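Local coordinates for homocysteine S-methyltransferase (Escherichia coli, PDB 5DMM), which transfers a methyl group from S-methylmethionine, or less efficiently S-adenosylmethionine, to homocysteine, yielding methionine with the help of a zinc ion, at residues V54-D57 with Y58-G62; L98-K101 with A102-A105; A108-P111 with Q112-T115. One frame throughout, in Å; residues are numbered along the deposited sequence.

Overall arrangement
Two outer helices of a TIM barrel and the turn that leads back to its strands are tied together here. Interaction 1 fills the last turns of helix 48-61, interaction 2 lies on helix 85-109, and interaction 3 follows where that helix gives way to the loop before strand 117-122. The centres of interactions 1 and 2 are about 10 Å apart, and His55 CB packs on Ala102 CB at 3.5 Å. Interaction 3 joins interaction 1 through a salt bridge, Arg60 NH2 to Glu109 OE1 at 3.2 Å. The nearest atoms of the His55 side chain and the bound homocysteine are about 8 Å apart, whereas interactions 2 and 3 lie away from the active site.

Interaction 1. Residues V54-D57 with Y58-G62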
loop_
_atom_site.group_PDB
_atom_site.type_symbol
_atom_site.label_atom_id
_atom_site.label_comp_id
_atom_site.label_asym_id
_atom_site.label_seq_id
_atom_site.Cartn_x
_atom_site.Cartn_y
_atom_site.Cartn_z
ATOM N N VAL A 54 14.579 2.373 7.543
ATOM C CA VAL A 54 14.213 1.688 6.307
ATOM C C VAL A 54 13.476 2.628 5.355
ATOM O O VAL A 54 13.721 2.603 4.142
ATOM C CB VAL A 54 13.345 0.448 6.579
ATOM C CG1 VAL A 54 12.847 -0.132 5.249
ATOM C CG2 VAL A 54 14.146 -0.590 7.354
ATOM N N HIS A 55 12.589 3.464 5.892
ATOM C CA HIS A 55 11.911 4.447 5.040
ATOM C C HIS A 55 12.949 5.381 4.394
ATOM O O HIS A 55 12.879 5.701 3.205
ATOM C CB HIS A 55 10.887 5.264 5.838
ATOM C CG HIS A 55 9.652 4.504 6.221
ATOM N ND1 HIS A 55 8.892 3.803 5.311
ATOM C CD2 HIS A 55 9.031 4.365 7.418
ATOM C CE1 HIS A 55 7.857 3.258 5.933
ATOM N NE2 HIS A 55 7.917 3.588 7.209
ATOM N N LEU A 56 13.930 5.803 5.186
ATOM C CA LEU A 56 14.975 6.686 4.675
ATOM C C LEU A 56 15.782 5.973 3.588
ATOM O O LEU A 56 16.117 6.561 2.557
ATOM C CB LEU A 56 15.888 7.150 5.810
ATOM C CG LEU A 56 17.101 7.988 5.395
ATOM C CD1 LEU A 56 16.662 9.279 4.703
ATOM C CD2 LEU A 56 17.995 8.277 6.608
ATOM N N ASP A 57 16.077 4.701 3.827
ATOM C CA ASP A 57 16.746 3.839 2.850
ATOM C C ASP A 57 16.035 3.826 1.488
ATOM O O ASP A 57 16.664 3.918 0.418
ATOM C CB ASP A 57 16.807 2.419 3.411
ATOM C CG ASP A 57 17.971 1.627 2.888
ATOM O OD1 ASP A 57 18.337 1.794 1.700
ATOM O OD2 ASP A 57 18.517 0.823 3.677
ATOM N N TYR A 58 14.716 3.700 1.527
ATOM C CA TYR A 58 13.951 3.655 0.284
ATOM C C TYR A 58 13.904 5.021 -0.403
ATOM O O TYR A 58 13.982 5.091 -1.629
ATOM C CB TYR A 58 12.528 3.133 0.538
ATOM C CG TYR A 58 12.449 1.618 0.549
ATOM C CD1 TYR A 58 12.693 0.890 -0.615
ATOM C CD2 TYR A 58 12.120 0.913 1.715
ATOM C CE1 TYR A 58 12.623 -0.477 -0.635
ATOM C CE2 TYR A 58 12.049 -0.482 1.706
ATOM C CZ TYR A 58 12.316 -1.164 0.514
ATOM O OH TYR A 58 12.253 -2.534 0.438
ATOM N N TYR A 59 13.769 6.104 0.359
ATOM C CA TYR A 59 13.806 7.426 -0.274
ATOM C C TYR A 59 15.168 7.645 -0.954
ATOM O O TYR A 59 15.241 8.237 -2.023
ATOM C CB TYR A 59 13.537 8.544 0.736
ATOM C CG TYR A 59 12.087 8.770 1.165
ATOM C CD1 TYR A 59 11.053 8.909 0.234
ATOM C CD2 TYR A 59 11.769 8.891 2.514
ATOM C CE1 TYR A 59 9.735 9.144 0.644
ATOM C CE2 TYR A 59 10.455 9.132 2.932
ATOM C CZ TYR A 59 9.445 9.252 1.988
ATOM O OH TYR A 59 8.153 9.485 2.387
ATOM N N ARG A 60 16.240 7.155 -0.331
ATOM C CA ARG A 60 17.576 7.243 -0.914
ATOM C C ARG A 60 17.676 6.447 -2.209
ATOM O O ARG A 60 18.341 6.872 -3.152
ATOM C CB ARG A 60 18.640 6.751 0.070
ATOM C CG ARG A 60 18.934 7.710 1.195
ATOM C CD ARG A 60 20.028 7.165 2.108
ATOM N NE ARG A 60 20.509 8.205 3.005
ATOM C CZ ARG A 60 20.984 7.980 4.220
ATOM N NH1 ARG A 60 21.034 6.738 4.692
ATOM N NH2 ARG A 60 21.407 8.994 4.965
ATOM N N ALA A 61 17.002 5.299 -2.255
ATOM C CA ALA A 61 17.032 4.433 -3.425
ATOM C C ALA A 61 16.218 5.012 -4.587
ATOM O O ALA A 61 16.316 4.538 -5.720
ATOM C CB ALA A 61 16.526 3.052 -3.064
ATOM N N GLY A 62 15.408 6.028 -4.305
ATOM C CA GLY A 62 14.645 6.681 -5.348
ATOM C C GLY A 62 13.142 6.681 -5.156
ATOM O O GLY A 62 12.420 7.265 -5.968
#
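Leu56 turns its CG anti to the backbone N (chi1 175°), while Arg60, one turn on, sets its CG anti to the carbonyl carbon (chi1 -74°) and runs extended as far as NE. The two side chains slant across each other, and Leu56 CD2 settles over one face of the Arg60 guanidinium, 3.8 Å from CZ and displaced toward the rim of the group. A second i to i+4 pair is formed by Val54 and Tyr58, which lie alongside one another: Val54 CG1 meets ring atom CE2 of Tyr58 at 3.6 Å. Beneath both pairs run the usual helical bonds, Tyr58 N to Val54 O and Arg60 N to Leu56 O, each 3.0 Å long. Helix 48-61 ends in a Schellman motif at Gly62, whose positive phi of 122° suits glycine; its N reaches back to Tyr59 O and, more weakly, to Tyr58 O. The tyrosine hydroxyls are held from beyond the helix, Tyr58 OH by Ala22 O and Tyr59 OH by Leu117 O, and Asp57 pairs with Arg30. Putting an alanine at Leu56 would probably strip the apolar cover from one face of the Arg60 guanidinium and leave that group held mainly by its polar partners, with less to fix its tilt. The division of labour is plain in the chemistry: a methyl group packs against the flat guanidinium face without competing for its N-H groups, so Arg60 can be packed by Leu56 and still pair with Glu109.

Interaction 2. Residues L98-K101 with A102-A105; sequences LARK and AREA
Arg100 and Arg103 pass each other obliquely, with guanidinium planes 74° apart, so the two groups do not stack. NH2 of Arg103 approaches the edge of the Arg100 guanidinium, 3.9 Å from NE, and lies equally far from Arg100 CG. Both chains bend at chi3, and that bend accompanies the approach of Arg103 NH2 to Arg100. This proximity of like charges is probably eased by Asp163, which forms a salt bridge with Arg103 NH1; the same nitrogen also bonds to Leu116 O. Arg100 NH1, for its part, makes a weak hydrogen bond to Ala160 O. At the edge carrying NE the Arg103 guanidinium meets a water. Arg103 NE donates to it at 2.8 Å, with the water lying in the guanidinium plane, and the water in turn donates to Arg100 O (2.8 Å) and to Glu104 OE2 (2.6 Å).

All this takes place on helix 85-109, an outer helix of the TIM barrel, in contact with both helix 48-61 and strand 117-122: Ala99 touches His55, and Arg103 lies against Tyr59 and Val118. The regular i to i+4 ladder continues underneath, for example Arg103 N to Ala99 O at 3.0 Å and Ala105 N to Lys101 O at 3.0 Å. Lys101 NZ forms a long, weak ion pair with Glu97, one turn earlier on the same helix. Arg100 O is gripped twice, by Glu104 N at 2.9 Å and by the water. Glu104 folds back toward this carbonyl with a bend at chi2 (-57°), which helps to bring its carboxylate to the water, and its CG comes to 3.3 Å from Arg100 O.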
loop_
_atom_site.group_PDB
_atom_site.type_symbol
_atom_site.label_atom_id
_atom_site.label_comp_id
_atom_site.label_asym_id
_atom_site.label_seq_id
_atom_site.Cartn_x
_atom_site.Cartn_y
_atom_site.Cartn_z
ATOM N N LEU A 98 6.831 8.038 11.679
ATOM C CA LEU A 98 8.186 7.570 11.371
ATOM C C LEU A 98 8.502 7.754 9.895
ATOM O O LEU A 98 9.636 8.072 9.540
ATOM C CB LEU A 98 8.364 6.104 11.759
ATOM C CG LEU A 98 8.326 5.816 13.261
ATOM C CD1 LEU A 98 8.204 4.320 13.500
ATOM C CD2 LEU A 98 9.605 6.361 13.914
ATOM N N ALA A 99 7.507 7.574 9.032
ATOM C CA ALA A 99 7.740 7.806 7.609
ATOM C C ALA A 99 7.910 9.302 7.341
ATOM O O ALA A 99 8.726 9.707 6.503
ATOM C CB ALA A 99 6.586 7.226 6.755
ATOM N N ARG A 100 7.135 10.126 8.040
ATOM C CA ARG A 100 7.248 11.570 7.866
ATOM C C ARG A 100 8.611 12.054 8.372
ATOM O O ARG A 100 9.214 12.953 7.779
ATOM C CB ARG A 100 6.108 12.295 8.590
ATOM C CG ARG A 100 4.718 11.996 8.014
ATOM C CD ARG A 100 3.645 12.723 8.804
ATOM N NE ARG A 100 3.847 14.163 8.715
ATOM C CZ ARG A 100 3.332 15.059 9.549
ATOM N NH1 ARG A 100 2.573 14.675 10.568
ATOM N NH2 ARG A 100 3.584 16.349 9.360
ATOM N N LYS A 101 9.092 11.452 9.459
ATOM C CA LYS A 101 10.414 11.786 9.991
ATOM C C LYS A 101 11.511 11.424 8.998
ATOM O O LYS A 101 12.467 12.176 8.838
ATOM C CB LYS A 101 10.676 11.076 11.324
ATOM C CG LYS A 101 9.800 11.543 12.490
ATOM C CD LYS A 101 10.201 12.909 13.007
ATOM C CE LYS A 101 9.469 13.246 14.306
ATOM N NZ LYS A 101 9.723 12.242 15.383
ATOM N N ALA A 102 11.374 10.275 8.335
ATOM C CA ALA A 102 12.340 9.873 7.313
ATOM C C ALA A 102 12.329 10.831 6.114
ATOM O O ALA A 102 13.374 11.112 5.521
ATOM C CB ALA A 102 12.071 8.447 6.848
ATOM N N ARG A 103 11.144 11.328 5.766
ATOM C CA ARG A 103 11.007 12.310 4.696
ATOM C C ARG A 103 11.685 13.632 5.065
ATOM O O ARG A 103 12.354 14.252 4.230
ATOM C CB ARG A 103 9.535 12.553 4.370
ATOM C CG ARG A 103 9.321 13.621 3.296
ATOM C CD ARG A 103 7.857 13.687 2.850
ATOM N NE ARG A 103 6.967 14.063 3.947
ATOM C CZ ARG A 103 5.640 14.024 3.875
ATOM N NH1 ARG A 103 5.046 13.619 2.755
ATOM N NH2 ARG A 103 4.908 14.379 4.924
ATOM N N GLU A 104 11.506 14.066 6.312
ATOM C CA GLU A 104 12.201 15.260 6.798
ATOM C C GLU A 104 13.714 15.072 6.687
ATOM O O GLU A 104 14.417 15.953 6.192
ATOM C CB GLU A 104 11.807 15.576 8.246
ATOM C CG GLU A 104 10.360 16.000 8.408
ATOM C CD GLU A 104 10.013 17.211 7.564
ATOM O OE1 GLU A 104 10.515 18.310 7.872
ATOM O OE2 GLU A 104 9.252 17.070 6.584
ATOM N N ALA A 105 14.205 13.914 7.135
ATOM C CA ALA A 105 15.631 13.596 7.084
ATOM C C ALA A 105 16.194 13.592 5.664
ATOM O O ALA A 105 17.284 14.112 5.422
ATOM C CB ALA A 105 15.896 12.248 7.745
HETATM O O HOH W 1 7.749 14.934 6.485
#

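Interaction 3. Residues A108-P111 with Q112-T115; sequences AENP and QAGT
An Asx turn and a type I beta turn both begin at Asn110, the residue with which the chain leaves helix 85-109 on its way to strand 117-122 of the TIM barrel. In the Asx turn, Gln112 N donates to the side-chain oxygen Asn110 OD1 at 3.3 Å, a bent bond with an N-H...O angle of 136°, its donor standing above the plane of the amide. In the beta turn, Ala113 N donates to Asn110 O at 3.1 Å, again from above the carbonyl plane, and Pro111 and Gln112 occupy the two corner positions. Proline suits the first corner: its ring fixes phi near the value this turn needs, and it has no N-H to spend.

The torsion of Asn110 sets its amide over the turn. A chi1 of -176° swings CG to the far side of CB from N, next to the carbonyl carbon, where OD1 meets Gln112 while ND2 lies 3.8 Å from Ala113 CB. That nitrogen is also hydrogen-bonded to Tyr106 OH, a tie back to the helix just left, and Tyr106 is touched by Ala113 too. OD1 of Asn110 also meets CB of Gln112 at 3.6 Å, as the two side chains cross at about a right angle.

Past the turn, Gly114 adopts a positive phi that a side chain would resist, since its CB would press on the preceding carbonyl. A water links this residue to the turn, accepting from Gly114 N at 2.7 Å and donating to Pro111 O at 2.6 Å.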
loop_
_atom_site.group_PDB
_atom_site.type_symbol
_atom_site.label_atom_id
_atom_site.label_comp_id
_atom_site.label_asym_id
_atom_site.label_seq_id
_atom_site.Cartn_x
_atom_site.Cartn_y
_atom_site.Cartn_z
ATOM N N ALA A 108 16.282 17.119 4.140
ATOM C CA ALA A 108 17.358 17.918 4.716
ATOM C C ALA A 108 18.667 17.589 3.982
ATOM O O ALA A 108 19.429 18.481 3.604
ATOM C CB ALA A 108 17.480 17.656 6.216
ATOM N N GLU A 109 18.899 16.295 3.776
ATOM C CA GLU A 109 20.029 15.779 3.004
ATOM C C GLU A 109 19.966 16.193 1.531
ATOM O O GLU A 109 20.953 16.673 0.974
ATOM C CB GLU A 109 20.063 14.251 3.138
ATOM C CG GLU A 109 20.912 13.480 2.143
ATOM C CD GLU A 109 20.790 11.971 2.360
ATOM O OE1 GLU A 109 20.316 11.568 3.444
ATOM O OE2 GLU A 109 21.156 11.191 1.455
ATOM N N ASN A 110 18.803 16.017 0.909
ATOM C CA ASN A 110 18.622 16.315 -0.513
ATOM C C ASN A 110 17.364 17.142 -0.772
ATOM O O ASN A 110 16.324 16.593 -1.120
ATOM C CB ASN A 110 18.557 15.014 -1.328
ATOM C CG ASN A 110 18.471 15.254 -2.842
ATOM O OD1 ASN A 110 18.750 16.351 -3.335
ATOM N ND2 ASN A 110 18.096 14.213 -3.585
ATOM N N PRO A 111 17.461 18.473 -0.618
ATOM C CA PRO A 111 16.304 19.361 -0.838
ATOM C C PRO A 111 15.798 19.337 -2.284
ATOM O O PRO A 111 14.689 19.792 -2.556
ATOM C CB PRO A 111 16.847 20.749 -0.478
ATOM C CG PRO A 111 18.111 20.496 0.297
ATOM C CD PRO A 111 18.668 19.219 -0.225
ATOM N N GLN A 112 16.605 18.804 -3.191
ATOM C CA GLN A 112 16.259 18.761 -4.605
ATOM C C GLN A 112 15.566 17.451 -4.984
ATOM O O GLN A 112 15.422 17.129 -6.164
ATOM C CB GLN A 112 17.516 18.954 -5.459
ATOM C CG GLN A 112 17.374 20.000 -6.552
ATOM C CD GLN A 112 17.122 21.387 -5.997
ATOM O OE1 GLN A 112 17.737 21.795 -5.011
ATOM N NE2 GLN A 112 16.204 22.119 -6.626
ATOM N N ALA A 113 15.125 16.705 -3.974
ATOM C CA ALA A 113 14.513 15.394 -4.181
ATOM C C ALA A 113 13.135 15.472 -4.843
ATOM O O ALA A 113 12.625 14.468 -5.340
ATOM C CB ALA A 113 14.410 14.662 -2.855
ATOM N N GLY A 114 12.536 16.658 -4.837
ATOM C CA GLY A 114 11.196 16.830 -5.369
ATOM C C GLY A 114 10.160 16.460 -4.330
ATOM O O GLY A 114 10.488 16.215 -3.172
ATOM N N THR A 115 8.898 16.419 -4.733
ATOM C CA THR A 115 7.836 16.074 -3.798
ATOM C C THR A 115 7.934 14.619 -3.362
ATOM O O THR A 115 8.113 13.733 -4.191
ATOM C CB THR A 115 6.450 16.327 -4.414
ATOM O OG1 THR A 115 6.359 17.700 -4.809
ATOM C CG2 THR A 115 5.347 16.015 -3.401
HETATM O O HOH W 2 12.973 19.278 -4.490
#